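Local atomic coordinates of hypothetical protein (Bacteroides eggerthii, PDB entry 4JGL), a protein that is of unknown function but adopts a streptavidin-like fold extended by two extra alpha helices. Residues G18-S30 with M41-F55. Sequence-based numbering, arbitrary orientation. Where two conformers were deposited one is given.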
loop_
_atom_site.group_PDB
_atom_site.type_symbol
_atom_site.label_atom_id
_atom_site.label_comp_id
_atom_site.label_asym_id
_atom_site.label_seq_id
_atom_site.Cartn_x
_atom_site.Cartn_y
_atom_site.Cartn_z
ATOM N N GLY A 18 -2.929 -13.826 14.370
ATOM C CA GLY A 18 -2.834 -12.702 15.354
ATOM C C GLY A 18 -2.339 -11.413 14.715
ATOM O O GLY A 18 -3.036 -10.395 14.723
ATOM N N ASN A 19 -1.121 -11.452 14.181
ATOM C CA ASN A 19 -0.511 -10.295 13.530
ATOM C C ASN A 19 -0.148 -10.607 12.077
ATOM O O ASN A 19 0.757 -9.993 11.499
ATOM C CB ASN A 19 0.746 -9.854 14.293
ATOM C CG ASN A 19 0.440 -8.941 15.473
ATOM O OD1 ASN A 19 -0.666 -8.401 15.604
ATOM N ND2 ASN A 19 1.436 -8.755 16.337
ATOM N N ALA A 20 -0.849 -11.553 11.476
ATOM C CA ALA A 20 -0.602 -11.873 10.074
ATOM C C ALA A 20 -0.866 -10.621 9.214
ATOM O O ALA A 20 -1.841 -9.901 9.426
ATOM C CB ALA A 20 -1.497 -13.022 9.603
ATOM N N PRO A 21 0.013 -10.362 8.257
ATOM C CA PRO A 21 -0.217 -9.242 7.338
ATOM C C PRO A 21 -1.320 -9.540 6.329
ATOM O O PRO A 21 -1.662 -10.707 6.037
ATOM C CB PRO A 21 1.120 -9.095 6.629
ATOM C CG PRO A 21 1.675 -10.494 6.630
ATOM C CD PRO A 21 1.266 -11.076 7.959
ATOM N N SER A 22 -1.853 -8.474 5.762
ATOM C CA SER A 22 -2.876 -8.627 4.760
ATOM C C SER A 22 -2.625 -7.760 3.540
ATOM O O SER A 22 -2.055 -6.675 3.615
ATOM C CB SER A 22 -4.241 -8.325 5.362
ATOM O OG SER A 22 -4.183 -7.133 6.131
ATOM N N GLY A 23 -3.015 -8.292 2.396
ATOM C CA GLY A 23 -2.899 -7.603 1.125
ATOM C C GLY A 23 -4.215 -7.083 0.611
ATOM O O GLY A 23 -5.281 -7.640 0.894
ATOM N N TYR A 24 -4.127 -6.029 -0.190
ATOM C CA TYR A 24 -5.289 -5.328 -0.717
ATOM C C TYR A 24 -5.053 -4.873 -2.120
ATOM O O TYR A 24 -3.952 -4.397 -2.464
ATOM C CB TYR A 24 -5.634 -4.085 0.123
ATOM C CG TYR A 24 -5.860 -4.417 1.564
ATOM C CD1 TYR A 24 -7.092 -4.872 2.003
ATOM C CD2 TYR A 24 -4.832 -4.328 2.472
ATOM C CE1 TYR A 24 -7.290 -5.232 3.331
ATOM C CE2 TYR A 24 -5.007 -4.722 3.779
ATOM C CZ TYR A 24 -6.236 -5.128 4.218
ATOM O OH TYR A 24 -6.423 -5.511 5.520
ATOM N N LEU A 25 -6.095 -4.960 -2.951
ATOM C CA LEU A 25 -6.140 -4.153 -4.147
ATOM C C LEU A 25 -6.733 -2.794 -3.795
ATOM O O LEU A 25 -7.599 -2.687 -2.927
ATOM C CB LEU A 25 -7.005 -4.820 -5.210
ATOM C CG LEU A 25 -6.405 -6.093 -5.800
ATOM C CD1 LEU A 25 -7.411 -6.794 -6.749
ATOM C CD2 LEU A 25 -5.077 -5.844 -6.479
HETATM N N MSE A 26 -6.233 -1.750 -4.459
HETATM C CA MSE A 26 -6.555 -0.367 -4.122
HETATM C C MSE A 26 -6.998 0.398 -5.370
HETATM O O MSE A 26 -6.263 1.239 -5.896
HETATM C CB MSE A 26 -5.369 0.343 -3.475
HETATM C CG MSE A 26 -4.858 -0.343 -2.194
HETATM SE SE MSE A 26 -3.551 0.660 -1.321
HETATM C CE MSE A 26 -4.661 2.223 -0.834
ATOM N N PRO A 27 -8.213 0.116 -5.843
ATOM C CA PRO A 27 -8.770 0.939 -6.918
ATOM C C PRO A 27 -9.107 2.326 -6.355
ATOM O O PRO A 27 -9.362 2.479 -5.156
ATOM C CB PRO A 27 -10.037 0.178 -7.304
ATOM C CG PRO A 27 -10.452 -0.492 -6.051
ATOM C CD PRO A 27 -9.157 -0.886 -5.353
ATOM N N ALA A 28 -9.127 3.318 -7.236
ATOM C CA ALA A 28 -9.507 4.677 -6.918
ATOM C C ALA A 28 -10.767 5.018 -7.701
ATOM O O ALA A 28 -10.794 4.881 -8.904
ATOM C CB ALA A 28 -8.387 5.674 -7.242
ATOM N N ILE A 29 -11.795 5.480 -6.992
ATOM C CA ILE A 29 -13.142 5.698 -7.560
ATOM C C ILE A 29 -13.670 7.049 -7.095
ATOM O O ILE A 29 -13.422 7.456 -5.964
ATOM C CB ILE A 29 -14.077 4.572 -7.086
ATOM C CG1 ILE A 29 -13.499 3.229 -7.494
ATOM C CG2 ILE A 29 -15.504 4.732 -7.617
ATOM C CD1 ILE A 29 -14.205 2.025 -6.916
ATOM N N SER A 30 -14.396 7.765 -7.966
ATOM C CA SER A 30 -14.867 9.100 -7.605
ATOM C C SER A 30 -15.837 9.089 -6.420
ATOM O O SER A 30 -15.869 10.038 -5.645
ATOM C CB SER A 30 -15.513 9.804 -8.803
ATOM O OG SER A 30 -14.537 10.025 -9.785
HETATM N N MSE A 41 -11.276 -1.132 -12.578
HETATM C CA MSE A 41 -10.392 0.000 -12.293
HETATM C C MSE A 41 -8.975 -0.509 -12.065
HETATM O O MSE A 41 -8.801 -1.577 -11.464
HETATM C CB MSE A 41 -10.862 0.705 -11.005
HETATM C CG MSE A 41 -11.810 1.902 -11.205
HETATM SE SE MSE A 41 -13.666 1.452 -11.671
HETATM C CE MSE A 41 -14.148 0.369 -10.106
ATOM N N THR A 42 -7.984 0.267 -12.474
ATOM C CA THR A 42 -6.594 -0.135 -12.304
ATOM C C THR A 42 -6.129 0.083 -10.869
ATOM O O THR A 42 -6.147 1.201 -10.357
ATOM C CB THR A 42 -5.629 0.628 -13.210
ATOM O OG1 THR A 42 -6.060 0.557 -14.576
ATOM C CG2 THR A 42 -4.244 0.011 -13.117
ATOM N N PRO A 43 -5.649 -0.981 -10.237
ATOM C CA PRO A 43 -5.400 -0.825 -8.836
ATOM C C PRO A 43 -3.926 -0.572 -8.467
ATOM O O PRO A 43 -3.001 -0.976 -9.142
ATOM C CB PRO A 43 -5.812 -2.177 -8.289
ATOM C CG PRO A 43 -5.415 -3.144 -9.380
ATOM C CD PRO A 43 -5.589 -2.393 -10.671
ATOM N N ASP A 44 -3.757 0.157 -7.391
ATOM C CA ASP A 44 -2.534 0.081 -6.620
ATOM C C ASP A 44 -2.670 -1.107 -5.673
ATOM O O ASP A 44 -3.692 -1.796 -5.674
ATOM C CB ASP A 44 -2.338 1.389 -5.870
ATOM C CG ASP A 44 -1.584 2.426 -6.694
ATOM O OD1 ASP A 44 -1.385 2.205 -7.918
ATOM O OD2 ASP A 44 -1.196 3.453 -6.108
ATOM N N TYR A 45 -1.651 -1.339 -4.864
ATOM C CA TYR A 45 -1.628 -2.495 -4.000
ATOM C C TYR A 45 -1.289 -2.048 -2.598
ATOM O O TYR A 45 -0.382 -1.221 -2.412
ATOM C CB TYR A 45 -0.562 -3.494 -4.484
ATOM C CG TYR A 45 -0.714 -3.848 -5.934
ATOM C CD1 TYR A 45 -0.177 -3.051 -6.941
ATOM C CD2 TYR A 45 -1.473 -4.927 -6.297
ATOM C CE1 TYR A 45 -0.339 -3.372 -8.275
ATOM C CE2 TYR A 45 -1.650 -5.279 -7.633
ATOM C CZ TYR A 45 -1.103 -4.489 -8.609
ATOM O OH TYR A 45 -1.262 -4.812 -9.940
ATOM N N GLY A 46 -1.957 -2.618 -1.614
ATOM C CA GLY A 46 -1.659 -2.334 -0.245
ATOM C C GLY A 46 -1.244 -3.539 0.566
ATOM O O GLY A 46 -1.648 -4.658 0.277
ATOM N N TYR A 47 -0.523 -3.277 1.649
ATOM C CA TYR A 47 -0.044 -4.340 2.526
ATOM C C TYR A 47 -0.016 -3.832 3.946
ATOM O O TYR A 47 0.737 -2.909 4.251
ATOM C CB TYR A 47 1.349 -4.789 2.079
ATOM C CG TYR A 47 1.864 -6.081 2.640
ATOM C CD1 TYR A 47 1.315 -7.299 2.304
ATOM C CD2 TYR A 47 2.963 -6.103 3.457
ATOM C CE1 TYR A 47 1.846 -8.488 2.778
ATOM C CE2 TYR A 47 3.477 -7.278 3.948
ATOM C CZ TYR A 47 2.935 -8.463 3.601
ATOM O OH TYR A 47 3.490 -9.624 4.107
ATOM N N LEU A 48 -0.861 -4.403 4.786
ATOM C CA LEU A 48 -0.950 -4.007 6.191
ATOM C C LEU A 48 -0.130 -4.979 7.031
ATOM O O LEU A 48 -0.300 -6.188 6.900
ATOM C CB LEU A 48 -2.403 -3.982 6.667
ATOM C CG LEU A 48 -2.672 -3.361 8.027
ATOM C CD1 LEU A 48 -2.583 -1.863 7.931
ATOM C CD2 LEU A 48 -4.041 -3.789 8.535
HETATM N N MSE A 49 0.758 -4.443 7.861
HETATM C CA MSE A 49 1.686 -5.248 8.660
HETATM C C MSE A 49 1.528 -4.936 10.132
HETATM O O MSE A 49 2.262 -4.098 10.682
HETATM C CB MSE A 49 3.098 -4.941 8.256
HETATM C CG MSE A 49 3.449 -5.218 6.841
HETATM SE SE MSE A 49 5.237 -4.796 6.335
HETATM C CE MSE A 49 6.076 -6.061 7.265
ATOM N N PRO A 50 0.563 -5.587 10.793
ATOM C CA PRO A 50 0.339 -5.282 12.199
ATOM C C PRO A 50 1.553 -5.553 13.092
ATOM O O PRO A 50 1.706 -4.853 14.091
ATOM C CB PRO A 50 -0.822 -6.194 12.569
ATOM C CG PRO A 50 -1.525 -6.479 11.267
ATOM C CD PRO A 50 -0.459 -6.499 10.257
ATOM N N GLU A 51 2.420 -6.495 12.716
ATOM C CA GLU A 51 3.623 -6.825 13.516
ATOM C C GLU A 51 4.643 -5.671 13.560
ATOM O O GLU A 51 5.507 -5.616 14.443
ATOM C CB GLU A 51 4.316 -8.094 12.975
ATOM C CG GLU A 51 5.270 -7.835 11.802
ATOM C CD GLU A 51 6.372 -8.886 11.630
ATOM O OE1 GLU A 51 6.742 -9.550 12.621
ATOM O OE2 GLU A 51 6.879 -9.035 10.489
ATOM N N LYS A 52 4.574 -4.773 12.581
ATOM C CA LYS A 52 5.491 -3.648 12.499
ATOM C C LYS A 52 4.793 -2.288 12.570
ATOM O O LYS A 52 5.464 -1.257 12.611
ATOM C CB LYS A 52 6.261 -3.718 11.196
ATOM C CG LYS A 52 7.090 -4.979 11.006
ATOM C CD LYS A 52 8.437 -4.648 10.407
ATOM C CE LYS A 52 9.445 -4.179 11.472
ATOM N NZ LYS A 52 9.720 -2.692 11.475
ATOM N N GLY A 53 3.465 -2.263 12.589
ATOM C CA GLY A 53 2.720 -1.027 12.525
ATOM C C GLY A 53 2.961 -0.237 11.250
ATOM O O GLY A 53 3.032 0.977 11.277
ATOM N N LEU A 54 3.118 -0.954 10.128
ATOM C CA LEU A 54 3.341 -0.333 8.838
ATOM C C LEU A 54 2.224 -0.678 7.866
ATOM O O LEU A 54 1.621 -1.753 7.920
ATOM C CB LEU A 54 4.653 -0.799 8.232
ATOM C CG LEU A 54 5.896 -0.586 9.092
ATOM C CD1 LEU A 54 7.093 -1.183 8.364
ATOM C CD2 LEU A 54 6.125 0.899 9.377
ATOM N N PHE A 55 1.973 0.262 6.968
ATOM C CA PHE A 55 1.073 0.091 5.842
ATOM C C PHE A 55 1.839 0.479 4.599
ATOM O O PHE A 55 2.374 1.593 4.524
ATOM C CB PHE A 55 -0.186 0.940 5.991
ATOM C CG PHE A 55 -1.056 0.905 4.766
ATOM C CD1 PHE A 55 -1.783 -0.232 4.474
ATOM C CD2 PHE A 55 -1.074 1.952 3.882
ATOM C CE1 PHE A 55 -2.566 -0.323 3.303
ATOM C CE2 PHE A 55 -1.870 1.874 2.706
ATOM C CZ PHE A 55 -2.562 0.724 2.425
HETATM O O HOH W 1 2.366 -8.125 10.156
HETATM O O HOH W 2 -8.061 2.834 -9.895
#
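Tyr24 O is gripped twice from the facing strand: Gly46 N reaches it at 2.8 Å in an almost straight hydrogen bond (N-H...O 172°), and the CA-H of Tyr45 adds a weaker contact. Six backbone bonds of this ladder pair strands 22-26 and 44-49 antiparallel within the curled sheet of the streptavidin-like fold. The ladder ends with Met26 and Asp44, where Met26 N donates to Asp44 O at 2.8 Å. Water then replaces direct pairing, taking the N-H of Ala28 and donating to Thr42 O at 2.6 Å.

On the face of Ser22, Tyr24 and Met26, Ser22 OG and Tyr24 OH share a hydrogen bond, and the selenomethionine Met26, bent at chi3 (65°), lays its SE across Gly46, which has no side chain there, and against the edge of Phe55, 3.9 Å from CZ, a Met-aromatic contact. On the other, Leu25 CD2 lies 3.7 Å from Tyr45 CE2, while Tyr47, its CG anti to the backbone N (-166°), runs alongside Pro21, whose CB is 3.6 Å from the ring's CZ. Helix 142-153 covers this face, Phe148 meeting the Tyr47 ring and Glu149 its hydroxyl.

An alanine replacing Tyr47 would be likely to open a gap beside Pro21 and leave Glu149 without its hydroxyl partner. Backbone bonding thus sets the register, whereas ring packing, the Tyr47-Glu149 bond and a cation-pi contact of Tyr45 with Lys147 tie sheet to helix.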